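Local coordinates for 50S ribosomal protein L16 arginine hydroxylase (Escherichia coli, PDB 4CCL) that hydroxylates an arginine side chain of ribosomal protein uL16 in an iron- and 2-oxoglutarate-dependent reaction and regulates growth, at residues W106-L111 with Y198-R203; Y129-I134 with L179-G184; V144-Q149 with E166-E171. All coordinates share one frame; numbering follows the deposited sequence.

Contact 1. Residues W106-L111 with Y198-R203; sequences WRIDDL and YSVGFR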
ATOM      1  N   TRP B 106     -22.265   0.698  -9.871  1.00 56.59           N
ATOM      2  CA  TRP B 106     -20.986   0.766  -9.171  1.00 47.52           C
ATOM      3  C   TRP B 106     -20.832   2.055  -8.357  1.00 51.08           C
ATOM      4  O   TRP B 106     -20.121   2.081  -7.352  1.00 52.99           O
ATOM      5  CB  TRP B 106     -19.809   0.535 -10.133  1.00 48.94           C
ATOM      6  CG  TRP B 106     -19.380   1.725 -10.943  1.00 52.60           C
ATOM      7  CD1 TRP B 106     -19.847   2.099 -12.172  1.00 55.02           C
ATOM      8  CD2 TRP B 106     -18.373   2.680 -10.592  1.00 49.52           C
ATOM      9  NE1 TRP B 106     -19.200   3.234 -12.600  1.00 40.93           N
ATOM     10  CE2 TRP B 106     -18.291   3.612 -11.646  1.00 51.83           C
ATOM     11  CE3 TRP B 106     -17.535   2.842  -9.483  1.00 46.98           C
ATOM     12  CZ2 TRP B 106     -17.407   4.690 -11.625  1.00 48.15           C
ATOM     13  CZ3 TRP B 106     -16.659   3.913  -9.462  1.00 47.13           C
ATOM     14  CH2 TRP B 106     -16.600   4.821 -10.527  1.00 43.25           C
ATOM     15  N   ARG B 107     -21.511   3.116  -8.781  1.00 50.11           N
ATOM     16  CA  ARG B 107     -21.487   4.377  -8.042  1.00 44.25           C
ATOM     17  C   ARG B 107     -22.459   4.428  -6.860  1.00 48.71           C
ATOM     18  O   ARG B 107     -22.268   5.214  -5.931  1.00 53.44           O
ATOM     19  CB  ARG B 107     -21.751   5.552  -8.987  1.00 39.06           C
ATOM     20  CG  ARG B 107     -20.631   5.808  -9.985  1.00 50.41           C
ATOM     21  CD  ARG B 107     -19.525   6.659  -9.384  1.00 46.58           C
ATOM     22  NE  ARG B 107     -19.913   8.064  -9.296  1.00 48.05           N
ATOM     23  CZ  ARG B 107     -20.331   8.663  -8.185  1.00 46.84           C
ATOM     24  NH1 ARG B 107     -20.414   7.981  -7.052  1.00 47.77           N
ATOM     25  NH2 ARG B 107     -20.660   9.946  -8.205  1.00 38.99           N
ATOM     26  N   ILE B 108     -23.493   3.592  -6.886  1.00 55.21           N
ATOM     27  CA  ILE B 108     -24.502   3.615  -5.828  1.00 57.14           C
ATOM     28  C   ILE B 108     -23.981   2.874  -4.595  1.00 52.48           C
ATOM     29  O   ILE B 108     -23.196   1.934  -4.713  1.00 49.55           O
ATOM     30  CB  ILE B 108     -25.864   3.037  -6.306  1.00 49.05           C
ATOM     31  CG1 ILE B 108     -27.018   3.634  -5.498  1.00 57.93           C
ATOM     32  CG2 ILE B 108     -25.880   1.515  -6.240  1.00 49.93           C
ATOM     33  CD1 ILE B 108     -28.388   3.114  -5.902  1.00 59.09           C
ATOM     34  N   ASP B 109     -24.395   3.310  -3.409  1.00 52.09           N
ATOM     35  CA  ASP B 109     -23.885   2.696  -2.189  1.00 52.27           C
ATOM     36  C   ASP B 109     -24.916   1.820  -1.490  1.00 54.33           C
ATOM     37  O   ASP B 109     -24.866   0.596  -1.608  1.00 75.32           O
ATOM     38  CB  ASP B 109     -23.373   3.767  -1.220  1.00 55.14           C
ATOM     39  CG  ASP B 109     -22.652   3.174  -0.021  1.00 58.48           C
ATOM     40  OD1 ASP B 109     -22.240   1.999  -0.097  1.00 58.68           O
ATOM     41  OD2 ASP B 109     -22.487   3.885   0.994  1.00 65.40           O
ATOM     42  N   ASP B 110     -25.867   2.456  -0.809  1.00 51.17           N
ATOM     43  CA  ASP B 110     -26.861   1.764   0.011  1.00 49.61           C
ATOM     44  C   ASP B 110     -27.978   2.713   0.449  1.00 44.41           C
ATOM     45  O   ASP B 110     -27.950   3.905   0.139  1.00 51.06           O
ATOM     46  CB  ASP B 110     -26.209   1.141   1.252  1.00 51.37           C
ATOM     47  CG  ASP B 110     -25.600  -0.222   0.975  1.00 64.05           C
ATOM     48  OD1 ASP B 110     -26.247  -1.037   0.284  1.00 63.78           O
ATOM     49  OD2 ASP B 110     -24.463  -0.468   1.430  1.00 65.57           O
ATOM     50  N   LEU B 111     -28.937   2.174   1.197  1.00 45.39           N
ATOM     51  CA  LEU B 111     -30.097   2.928   1.667  1.00 45.06           C
ATOM     52  C   LEU B 111     -30.054   3.061   3.188  1.00 52.04           C
ATOM     53  O   LEU B 111     -30.185   2.065   3.902  1.00 53.32           O
ATOM     54  CB  LEU B 111     -31.382   2.203   1.241  1.00 48.36           C
ATOM     55  CG  LEU B 111     -32.754   2.898   1.201  1.00 50.60           C
ATOM     56  CD1 LEU B 111     -33.285   3.258   2.575  1.00 48.23           C
ATOM     57  CD2 LEU B 111     -32.708   4.129   0.326  1.00 56.81           C
ATOM     58  N   TYR B 198     -35.401   8.528   3.764  1.00 49.74           N
ATOM     59  CA  TYR B 198     -34.684   7.445   3.117  1.00 44.51           C
ATOM     60  C   TYR B 198     -33.599   8.021   2.231  1.00 47.98           C
ATOM     61  O   TYR B 198     -33.875   8.583   1.175  1.00 47.64           O
ATOM     62  CB  TYR B 198     -35.647   6.609   2.274  1.00 39.69           C
ATOM     63  CG  TYR B 198     -36.860   6.140   3.036  1.00 46.42           C
ATOM     64  CD1 TYR B 198     -37.955   6.979   3.219  1.00 43.53           C
ATOM     65  CD2 TYR B 198     -36.909   4.866   3.584  1.00 47.37           C
ATOM     66  CE1 TYR B 198     -39.063   6.563   3.922  1.00 41.45           C
ATOM     67  CE2 TYR B 198     -38.017   4.437   4.288  1.00 50.61           C
ATOM     68  CZ  TYR B 198     -39.091   5.292   4.453  1.00 51.92           C
ATOM     69  OH  TYR B 198     -40.195   4.877   5.154  1.00 54.82           O
ATOM     70  N   SER B 199     -32.354   7.829   2.641  1.00 48.25           N
ATOM     71  CA  SER B 199     -31.228   8.358   1.898  1.00 46.56           C
ATOM     72  C   SER B 199     -30.611   7.284   1.014  1.00 49.40           C
ATOM     73  O   SER B 199     -30.085   6.278   1.509  1.00 56.93           O
ATOM     74  CB  SER B 199     -30.186   8.951   2.851  1.00 45.19           C
ATOM     75  OG  SER B 199     -30.725  10.051   3.569  1.00 51.24           O
ATOM     76  N   VAL B 200     -30.683   7.509  -0.294  1.00 42.28           N
ATOM     77  CA  VAL B 200     -30.009   6.651  -1.245  1.00 39.91           C
ATOM     78  C   VAL B 200     -28.663   7.306  -1.422  1.00 36.19           C
ATOM     79  O   VAL B 200     -28.558   8.401  -1.989  1.00 42.00           O
ATOM     80  CB  VAL B 200     -30.711   6.651  -2.612  1.00 46.49           C
ATOM     81  CG1 VAL B 200     -29.971   5.743  -3.588  1.00 45.44           C
ATOM     82  CG2 VAL B 200     -32.163   6.233  -2.476  1.00 46.16           C
ATOM     83  N   GLY B 201     -27.635   6.632  -0.923  1.00 38.48           N
ATOM     84  CA  GLY B 201     -26.301   7.187  -0.903  1.00 37.78           C
ATOM     85  C   GLY B 201     -25.480   6.696  -2.069  1.00 42.12           C
ATOM     86  O   GLY B 201     -25.797   5.681  -2.689  1.00 45.64           O
ATOM     87  N   PHE B 202     -24.408   7.420  -2.357  1.00 45.52           N
ATOM     88  CA  PHE B 202     -23.505   7.042  -3.431  1.00 42.98           C
ATOM     89  C   PHE B 202     -22.074   6.997  -2.921  1.00 49.07           C
ATOM     90  O   PHE B 202     -21.773   7.495  -1.837  1.00 66.40           O
ATOM     91  CB  PHE B 202     -23.650   7.990  -4.625  1.00 37.43           C
ATOM     92  CG  PHE B 202     -24.918   7.780  -5.408  1.00 44.79           C
ATOM     93  CD1 PHE B 202     -26.124   8.275  -4.944  1.00 40.46           C
ATOM     94  CD2 PHE B 202     -24.902   7.076  -6.601  1.00 42.00           C
ATOM     95  CE1 PHE B 202     -27.287   8.079  -5.655  1.00 34.63           C
ATOM     96  CE2 PHE B 202     -26.064   6.877  -7.318  1.00 37.13           C
ATOM     97  CZ  PHE B 202     -27.260   7.379  -6.843  1.00 35.59           C
ATOM     98  N   ARG B 203     -21.198   6.372  -3.694  1.00 63.17           N
ATOM     99  CA  ARG B 203     -19.824   6.184  -3.266  1.00 57.99           C
ATOM    100  C   ARG B 203     -18.863   6.431  -4.414  1.00 56.49           C
ATOM    101  O   ARG B 203     -19.059   5.929  -5.519  1.00 50.46           O
ATOM    102  CB  ARG B 203     -19.636   4.766  -2.724  1.00 58.26           C
ATOM    103  CG  ARG B 203     -20.269   3.700  -3.600  1.00 59.85           C
ATOM    104  CD  ARG B 203     -20.142   2.315  -2.993  1.00 63.90           C
ATOM    105  NE  ARG B 203     -18.753   1.883  -2.892  1.00 71.88           N
ATOM    106  CZ  ARG B 203     -18.378   0.647  -2.581  1.00 72.36           C
ATOM    107  NH1 ARG B 203     -19.293  -0.285  -2.347  1.00 73.96           N
ATOM    108  NH2 ARG B 203     -17.090   0.342  -2.509  1.00 66.64           N
TER
HETATM  109  O   HOH W   1     -21.912  -0.436  -0.953  1.00 60.37           O
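I108 packs over the F202 ring. Its CG1 lies 4.1 Å from the ring centroid, above one face toward the rim, a CH-pi contact. CG1 is anti to the backbone N (chi1 -153°), and CD1 touches V200 CG1 at 3.8 Å. Further along the strands, L111 CD2 meets V200 CG2 at 3.5 Å, and L111 CD1 reaches the edge of the Y198 ring.

R203 lies across the opposite strand. Its CG sits between the backbone N and the carbonyl carbon (chi1 45°), against R107 O, and CD rests 3.5 Å from I108 O. The D109 side chain crosses it at about a right angle. D109 OD1 is 4.4 Å from R203 NH1 but well out of the guanidinium plane, so any attraction is probably through charge alone. Water 1 lies 2.6 Å from D109 OD1, probably donating to it, and accepts weakly from R203 NH1. The stronger partners are R276 for D109 and Q274 O for R203. R107 NH1 makes a weak bond to R203 O at 2.9 Å, while R107 NE pairs with D230 of the second subunit.

R203 N to R107 O, D109 N to G201 O and G201 N to D110 O join the backbones. The register slips by one between I108 and L111, a beta bulge in this antiparallel pair of the larger sheet of the JmjC double-stranded beta-helix.

Contact 2. Residues Y129-I134 with L179-G184; sequences YDVFII and LYIPPG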
ATOM      1  N   TYR B 129     -20.183  12.672  -0.850  1.00 54.79           N
ATOM      2  CA  TYR B 129     -20.907  11.884  -1.837  1.00 49.85           C
ATOM      3  C   TYR B 129     -22.276  12.460  -2.193  1.00 51.30           C
ATOM      4  O   TYR B 129     -22.858  13.234  -1.430  1.00 56.34           O
ATOM      5  CB  TYR B 129     -21.072  10.454  -1.330  1.00 48.69           C
ATOM      6  CG  TYR B 129     -19.798   9.857  -0.779  1.00 57.59           C
ATOM      7  CD1 TYR B 129     -18.846   9.303  -1.626  1.00 50.21           C
ATOM      8  CD2 TYR B 129     -19.543   9.852   0.588  1.00 62.91           C
ATOM      9  CE1 TYR B 129     -17.677   8.760  -1.125  1.00 54.14           C
ATOM     10  CE2 TYR B 129     -18.382   9.313   1.096  1.00 63.04           C
ATOM     11  CZ  TYR B 129     -17.452   8.769   0.237  1.00 61.53           C
ATOM     12  OH  TYR B 129     -16.295   8.230   0.746  1.00 63.18           O
ATOM     13  N   ASP B 130     -22.776  12.068  -3.361  1.00 48.21           N
ATOM     14  CA  ASP B 130     -24.118  12.430  -3.789  1.00 48.21           C
ATOM     15  C   ASP B 130     -25.126  11.676  -2.936  1.00 50.62           C
ATOM     16  O   ASP B 130     -24.845  10.580  -2.453  1.00 55.08           O
ATOM     17  CB  ASP B 130     -24.323  12.062  -5.257  1.00 42.59           C
ATOM     18  CG  ASP B 130     -23.250  12.637  -6.158  1.00 49.52           C
ATOM     19  OD1 ASP B 130     -22.171  12.014  -6.273  1.00 53.90           O
ATOM     20  OD2 ASP B 130     -23.483  13.714  -6.749  1.00 47.03           O
ATOM     21  N   VAL B 131     -26.300  12.265  -2.744  1.00 43.98           N
ATOM     22  CA  VAL B 131     -27.355  11.600  -1.992  1.00 38.14           C
ATOM     23  C   VAL B 131     -28.738  12.015  -2.488  1.00 37.13           C
ATOM     24  O   VAL B 131     -28.942  13.160  -2.901  1.00 50.18           O
ATOM     25  CB  VAL B 131     -27.218  11.861  -0.466  1.00 47.39           C
ATOM     26  CG1 VAL B 131     -27.483  13.323  -0.132  1.00 45.50           C
ATOM     27  CG2 VAL B 131     -28.139  10.942   0.332  1.00 46.09           C
ATOM     28  N   PHE B 132     -29.677  11.073  -2.478  1.00 40.15           N
ATOM     29  CA  PHE B 132     -31.078  11.402  -2.706  1.00 40.02           C
ATOM     30  C   PHE B 132     -31.819  11.206  -1.392  1.00 45.41           C
ATOM     31  O   PHE B 132     -31.825  10.109  -0.841  1.00 47.35           O
ATOM     32  CB  PHE B 132     -31.689  10.505  -3.783  1.00 40.68           C
ATOM     33  CG  PHE B 132     -31.218  10.815  -5.176  1.00 41.01           C
ATOM     34  CD1 PHE B 132     -30.063  10.235  -5.675  1.00 48.20           C
ATOM     35  CD2 PHE B 132     -31.939  11.673  -5.992  1.00 36.91           C
ATOM     36  CE1 PHE B 132     -29.631  10.513  -6.957  1.00 44.94           C
ATOM     37  CE2 PHE B 132     -31.510  11.955  -7.275  1.00 39.21           C
ATOM     38  CZ  PHE B 132     -30.355  11.373  -7.758  1.00 37.02           C
ATOM     39  N   ILE B 133     -32.438  12.262  -0.877  1.00 41.86           N
ATOM     40  CA  ILE B 133     -33.148  12.142   0.389  1.00 46.48           C
ATOM     41  C   ILE B 133     -34.657  12.138   0.170  1.00 50.96           C
ATOM     42  O   ILE B 133     -35.252  13.150  -0.195  1.00 49.85           O
ATOM     43  CB  ILE B 133     -32.752  13.251   1.377  1.00 47.33           C
ATOM     44  CG1 ILE B 133     -31.234  13.259   1.575  1.00 39.63           C
ATOM     45  CG2 ILE B 133     -33.468  13.056   2.700  1.00 48.61           C
ATOM     46  CD1 ILE B 133     -30.717  14.433   2.389  1.00 40.42           C
ATOM     47  N   ILE B 134     -35.263  10.980   0.410  1.00 46.35           N
ATOM     48  CA  ILE B 134     -36.677  10.755   0.150  1.00 43.51           C
ATOM     49  C   ILE B 134     -37.502  10.956   1.412  1.00 50.55           C
ATOM     50  O   ILE B 134     -37.266  10.305   2.430  1.00 52.20           O
ATOM     51  CB  ILE B 134     -36.915   9.317  -0.355  1.00 39.52           C
ATOM     52  CG1 ILE B 134     -36.023   9.017  -1.561  1.00 38.50           C
ATOM     53  CG2 ILE B 134     -38.381   9.103  -0.700  1.00 42.90           C
ATOM     54  CD1 ILE B 134     -35.896   7.539  -1.876  1.00 41.49           C
ATOM     55  N   LEU B 179     -34.882  15.191  -2.201  1.00 40.88           N
ATOM     56  CA  LEU B 179     -33.874  16.235  -2.247  1.00 42.47           C
ATOM     57  C   LEU B 179     -32.544  15.649  -2.718  1.00 44.88           C
ATOM     58  O   LEU B 179     -31.905  14.889  -1.991  1.00 47.67           O
ATOM     59  CB  LEU B 179     -33.716  16.867  -0.864  1.00 34.62           C
ATOM     60  CG  LEU B 179     -32.574  17.863  -0.656  1.00 41.64           C
ATOM     61  CD1 LEU B 179     -32.728  19.061  -1.576  1.00 39.16           C
ATOM     62  CD2 LEU B 179     -32.515  18.308   0.798  1.00 35.66           C
ATOM     63  N   TYR B 180     -32.129  16.005  -3.931  1.00 40.14           N
ATOM     64  CA  TYR B 180     -30.830  15.582  -4.436  1.00 42.86           C
ATOM     65  C   TYR B 180     -29.755  16.590  -4.064  1.00 46.11           C
ATOM     66  O   TYR B 180     -29.856  17.766  -4.412  1.00 52.57           O
ATOM     67  CB  TYR B 180     -30.827  15.399  -5.956  1.00 41.47           C
ATOM     68  CG  TYR B 180     -29.414  15.291  -6.489  1.00 47.94           C
ATOM     69  CD1 TYR B 180     -28.658  14.150  -6.260  1.00 43.54           C
ATOM     70  CD2 TYR B 180     -28.822  16.342  -7.183  1.00 46.84           C
ATOM     71  CE1 TYR B 180     -27.360  14.047  -6.722  1.00 43.25           C
ATOM     72  CE2 TYR B 180     -27.524  16.245  -7.646  1.00 47.89           C
ATOM     73  CZ  TYR B 180     -26.799  15.095  -7.412  1.00 44.05           C
ATOM     74  OH  TYR B 180     -25.510  14.988  -7.869  1.00 46.41           O
ATOM     75  N   ILE B 181     -28.751  16.121  -3.329  1.00 42.66           N
ATOM     76  CA  ILE B 181     -27.591  16.924  -2.957  1.00 43.61           C
ATOM     77  C   ILE B 181     -26.272  16.375  -3.514  1.00 47.93           C
ATOM     78  O   ILE B 181     -25.890  15.251  -3.190  1.00 45.52           O
ATOM     79  CB  ILE B 181     -27.474  17.061  -1.430  1.00 42.52           C
ATOM     80  CG1 ILE B 181     -28.842  17.395  -0.822  1.00 47.66           C
ATOM     81  CG2 ILE B 181     -26.442  18.120  -1.079  1.00 37.89           C
ATOM     82  CD1 ILE B 181     -28.866  17.393   0.691  1.00 46.43           C
ATOM     83  N   PRO B 182     -25.579  17.156  -4.360  1.00 48.94           N
ATOM     84  CA  PRO B 182     -24.226  16.782  -4.788  1.00 51.58           C
ATOM     85  C   PRO B 182     -23.249  16.969  -3.632  1.00 48.72           C
ATOM     86  O   PRO B 182     -23.565  17.702  -2.697  1.00 52.44           O
ATOM     87  CB  PRO B 182     -23.909  17.797  -5.897  1.00 50.65           C
ATOM     88  CG  PRO B 182     -25.203  18.488  -6.206  1.00 53.13           C
ATOM     89  CD  PRO B 182     -26.007  18.429  -4.956  1.00 48.25           C
ATOM     90  N   PRO B 183     -22.074  16.321  -3.691  1.00 49.92           N
ATOM     91  CA  PRO B 183     -21.082  16.480  -2.621  1.00 48.97           C
ATOM     92  C   PRO B 183     -20.546  17.904  -2.525  1.00 49.07           C
ATOM     93  O   PRO B 183     -20.354  18.560  -3.548  1.00 52.99           O
ATOM     94  CB  PRO B 183     -19.959  15.527  -3.043  1.00 37.71           C
ATOM     95  CG  PRO B 183     -20.136  15.348  -4.509  1.00 39.37           C
ATOM     96  CD  PRO B 183     -21.616  15.381  -4.726  1.00 48.82           C
ATOM     97  N   GLY B 184     -20.309  18.373  -1.305  1.00 43.41           N
ATOM     98  CA  GLY B 184     -19.746  19.694  -1.099  1.00 46.36           C
ATOM     99  C   GLY B 184     -20.757  20.739  -0.663  1.00 54.43           C
ATOM    100  O   GLY B 184     -20.382  21.849  -0.278  1.00 57.11           O
TER
HETATM  101  O   HOH W   2     -24.162  15.536  -0.452  1.00 60.73           O
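Y180 OH is held by two groups. It donates to D130 OD2 at 2.6 Å and accepts from the backbone N of Q18. D130 and Y180 belong to the JmjC double-stranded beta-helix, where strands 131-134 and 179-181 are antiparallel neighbours in the larger sheet. They lie side by side, carboxylate and ring planes only 9° apart. The hydroxyl meets OD2 on its anti side, somewhat out of the carboxylate plane. The other carboxylate oxygen, D130 OD1, takes a salt bridge from R107 and a bond from Q18 NE2, so the buried acid has partners at both oxygens. This should favour its charged form.

F132 and Y180 share one side of the sheet. Y180 CG is anti to the backbone N (chi1 166°), and CD1 lies 3.6 Å above one face of the F132 ring, toward the rim. The ring planes are 39° apart. F12 adds a third ring, edge-to-face with Y180.

V131, I133, L179 and I181 point to the other side, the side of the metal-binding residues D127 and H187. There I133 CD1 touches I181 CD1 at 3.9 Å, and V131 CG1 packs on I181 CB.

Four backbone bonds pair V131 with I181 and I133 with L179. Water 2 lies 2.8 Å from Y129 O and 3.3 Å from I181 O and can bridge them. Beyond the strands, P183 CD lies 3.2 Å from D130 OD2.

Contact 3. Residues V144-Q149 with E166-E171; sequences VGEKLQ and EAIIDE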
ATOM      1  N   VAL B 144     -30.321  23.641   2.409  1.00 55.47           N
ATOM      2  CA  VAL B 144     -29.053  23.408   1.736  1.00 54.73           C
ATOM      3  C   VAL B 144     -28.391  24.745   1.432  1.00 52.43           C
ATOM      4  O   VAL B 144     -29.026  25.648   0.880  1.00 62.55           O
ATOM      5  CB  VAL B 144     -29.239  22.641   0.413  1.00 51.72           C
ATOM      6  CG1 VAL B 144     -27.887  22.202  -0.132  1.00 41.08           C
ATOM      7  CG2 VAL B 144     -30.149  21.438   0.611  1.00 43.54           C
ATOM      8  N   GLY B 145     -27.118  24.873   1.792  1.00 61.23           N
ATOM      9  CA  GLY B 145     -26.381  26.092   1.527  1.00 64.63           C
ATOM     10  C   GLY B 145     -25.545  25.990   0.270  1.00 64.29           C
ATOM     11  O   GLY B 145     -25.403  24.912  -0.309  1.00 63.42           O
ATOM     12  N   GLU B 146     -24.985  27.118  -0.153  1.00 67.51           N
ATOM     13  CA  GLU B 146     -24.111  27.139  -1.314  1.00 66.60           C
ATOM     14  C   GLU B 146     -22.842  26.357  -0.987  1.00 71.30           C
ATOM     15  O   GLU B 146     -22.494  26.187   0.183  1.00 70.61           O
ATOM     16  CB  GLU B 146     -23.781  28.584  -1.705  1.00 69.43           C
ATOM     17  CG  GLU B 146     -23.037  28.736  -3.023  1.00 70.00           C
ATOM     18  CD  GLU B 146     -23.724  28.017  -4.169  1.00 69.58           C
ATOM     19  OE1 GLU B 146     -24.654  28.597  -4.770  1.00 73.77           O
ATOM     20  OE2 GLU B 146     -23.329  26.873  -4.476  1.00 69.25           O
ATOM     21  N   LYS B 147     -22.144  25.891  -2.016  1.00 72.15           N
ATOM     22  CA  LYS B 147     -20.976  25.054  -1.807  1.00 73.92           C
ATOM     23  C   LYS B 147     -19.764  25.962  -1.718  1.00 74.01           C
ATOM     24  O   LYS B 147     -19.352  26.581  -2.699  1.00 77.48           O
ATOM     25  CB  LYS B 147     -20.830  24.086  -2.980  1.00 76.45           C
ATOM     26  CG  LYS B 147     -19.523  23.319  -3.044  1.00 72.53           C
ATOM     27  CD  LYS B 147     -19.365  22.719  -4.433  1.00 67.39           C
ATOM     28  CE  LYS B 147     -18.313  21.628  -4.483  1.00 73.12           C
ATOM     29  NZ  LYS B 147     -18.296  20.982  -5.828  1.00 75.49           N
ATOM     30  N   LEU B 148     -19.198  26.027  -0.517  1.00 81.08           N
ATOM     31  CA  LEU B 148     -18.117  26.946  -0.198  1.00 85.38           C
ATOM     32  C   LEU B 148     -17.249  26.276   0.850  1.00 96.73           C
ATOM     33  O   LEU B 148     -17.747  25.493   1.660  1.00 97.49           O
ATOM     34  CB  LEU B 148     -18.675  28.251   0.375  1.00 81.94           C
ATOM     35  CG  LEU B 148     -19.770  29.008  -0.384  1.00 86.60           C
ATOM     36  CD1 LEU B 148     -20.381  30.084   0.497  1.00 74.11           C
ATOM     37  CD2 LEU B 148     -19.226  29.612  -1.668  1.00 91.66           C
ATOM     38  N   GLN B 149     -15.957  26.581   0.838  1.00105.14           N
ATOM     39  CA  GLN B 149     -15.037  26.004   1.809  1.00108.33           C
ATOM     40  C   GLN B 149     -15.400  26.457   3.220  1.00110.93           C
ATOM     41  O   GLN B 149     -15.528  27.651   3.484  1.00115.10           O
ATOM     42  CB  GLN B 149     -13.597  26.399   1.477  1.00110.45           C
ATOM     43  CG  GLN B 149     -12.543  25.624   2.248  1.00109.65           C
ATOM     44  N   GLU B 166     -26.134  30.140   5.222  1.00 77.00           N
ATOM     45  CA  GLU B 166     -27.227  30.791   4.521  1.00 77.46           C
ATOM     46  C   GLU B 166     -27.754  29.831   3.465  1.00 82.37           C
ATOM     47  O   GLU B 166     -27.014  29.395   2.583  1.00 79.12           O
ATOM     48  CB  GLU B 166     -26.738  32.084   3.871  1.00 84.43           C
ATOM     49  CG  GLU B 166     -27.721  32.717   2.910  1.00 93.81           C
ATOM     50  CD  GLU B 166     -27.235  34.058   2.399  1.00101.29           C
ATOM     51  OE1 GLU B 166     -26.398  34.684   3.083  1.00108.21           O
ATOM     52  OE2 GLU B 166     -27.684  34.483   1.313  1.00 99.03           O
ATOM     53  N   ALA B 167     -29.037  29.499   3.561  1.00 70.23           N
ATOM     54  CA  ALA B 167     -29.619  28.462   2.717  1.00 69.26           C
ATOM     55  C   ALA B 167     -29.967  28.942   1.311  1.00 69.12           C
ATOM     56  O   ALA B 167     -30.625  29.970   1.144  1.00 76.11           O
ATOM     57  CB  ALA B 167     -30.851  27.867   3.388  1.00 69.17           C
ATOM     58  N   ILE B 168     -29.506  28.205   0.303  1.00 65.85           N
ATOM     59  CA  ILE B 168     -29.990  28.408  -1.057  1.00 57.68           C
ATOM     60  C   ILE B 168     -31.236  27.558  -1.285  1.00 59.69           C
ATOM     61  O   ILE B 168     -31.946  27.730  -2.275  1.00 64.82           O
ATOM     62  CB  ILE B 168     -28.921  28.077  -2.120  1.00 55.52           C
ATOM     63  CG1 ILE B 168     -28.624  26.578  -2.151  1.00 50.19           C
ATOM     64  CG2 ILE B 168     -27.657  28.880  -1.867  1.00 59.65           C
ATOM     65  CD1 ILE B 168     -27.613  26.180  -3.207  1.00 48.07           C
ATOM     66  N   ILE B 169     -31.487  26.628  -0.369  1.00 55.42           N
ATOM     67  CA  ILE B 169     -32.743  25.885  -0.361  1.00 47.27           C
ATOM     68  C   ILE B 169     -33.286  25.811   1.059  1.00 53.74           C
ATOM     69  O   ILE B 169     -32.619  25.303   1.943  1.00 65.80           O
ATOM     70  CB  ILE B 169     -32.574  24.446  -0.905  1.00 49.24           C
ATOM     71  CG1 ILE B 169     -32.263  24.461  -2.405  1.00 49.20           C
ATOM     72  CG2 ILE B 169     -33.828  23.623  -0.645  1.00 38.79           C
ATOM     73  CD1 ILE B 169     -31.992  23.089  -2.990  1.00 45.51           C
ATOM     74  N   ASP B 170     -34.484  26.339   1.286  1.00 60.96           N
ATOM     75  CA  ASP B 170     -35.157  26.128   2.562  1.00 64.55           C
ATOM     76  C   ASP B 170     -36.593  25.709   2.273  1.00 65.08           C
ATOM     77  O   ASP B 170     -37.389  26.517   1.796  1.00 61.86           O
ATOM     78  CB  ASP B 170     -35.127  27.422   3.386  1.00 65.67           C
ATOM     79  CG  ASP B 170     -35.506  27.206   4.843  1.00 74.17           C
ATOM     80  OD1 ASP B 170     -36.323  26.306   5.127  1.00 74.83           O
ATOM     81  OD2 ASP B 170     -34.984  27.943   5.708  1.00 78.88           O
ATOM     82  N   GLU B 171     -36.942  24.465   2.604  1.00 61.39           N
ATOM     83  CA  GLU B 171     -38.261  23.938   2.237  1.00 59.62           C
ATOM     84  C   GLU B 171     -38.771  22.885   3.212  1.00 68.73           C
ATOM     85  O   GLU B 171     -38.005  22.303   3.969  1.00 66.24           O
ATOM     86  CB  GLU B 171     -38.248  23.341   0.818  1.00 62.40           C
ATOM     87  CG  GLU B 171     -38.005  24.335  -0.313  1.00 76.25           C
ATOM     88  CD  GLU B 171     -38.408  23.802  -1.672  1.00 88.77           C
ATOM     89  OE1 GLU B 171     -39.322  22.952  -1.733  1.00 93.19           O
ATOM     90  OE2 GLU B 171     -37.811  24.237  -2.681  1.00 92.98           O
TER
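V144 and I169 stand side by side and point the same way, with their CB atoms 4.0 Å apart. The backbone bonds between them run in both directions. V144 N donates to I169 O at 2.9 Å, in the carbonyl plane and on a lone pair. I169 N returns a bond of the same length to V144 O. That oxygen also receives a weak bond from I168 N, bent to 130° at the hydrogen. Two successive N-H groups therefore share one carbonyl.

The extra residue, I168, makes a classic beta bulge opposite V144. I168 CG1 lies between its own N and carbonyl carbon (chi1 68°), on the side of V144 O. The CG2 branch goes to E146, 3.6 Å from its backbone N and 3.9 Å from its CB. CD1 reaches G145 O at 3.9 Å. G145 CA makes a CA-H...O contact with E166 O.

The bulge sits in the smaller sheet of the JmjC double-stranded beta-helix. There strand 140-145 lies between strands 167-173 and 187-191. On the other flank, G145 bonds through its backbone to P186.

Further out, the E146 side chain turns back on its own chain. Its chain bends at chi2 (52°), and OE2 accepts from K147 N at 2.9 Å. OE1 makes a salt bridge with R20, which the I168 side chain also touches. V144 also touches F185, and the V144 side chain comes within about 4 Å of that of the metal ligand H187. I169 rests on V23 of strand 22-24.

Overall arrangement
Read from the N terminus, the first segments of contacts 1, 2 and 3 come in that order: 106-111, 129-134 and 144-149. The second segments return in reverse. Residues 166-171 close contact 3, 179-184 close contact 2 and 198-203 close contact 1. The three loops are thus nested and none cross. Contacts 1 and 2 lie in the same sheet, where strand 195-202 is the neighbour of strand 131-135 and bonds to it through Y198 O and V200 N. Contact 3 belongs to the smaller sheet. It meets contact 2 where V144 packs on L179 and I181, and where K147 touches P183 and G184. The two sheets meet here; contact 1 does not reach contact 3.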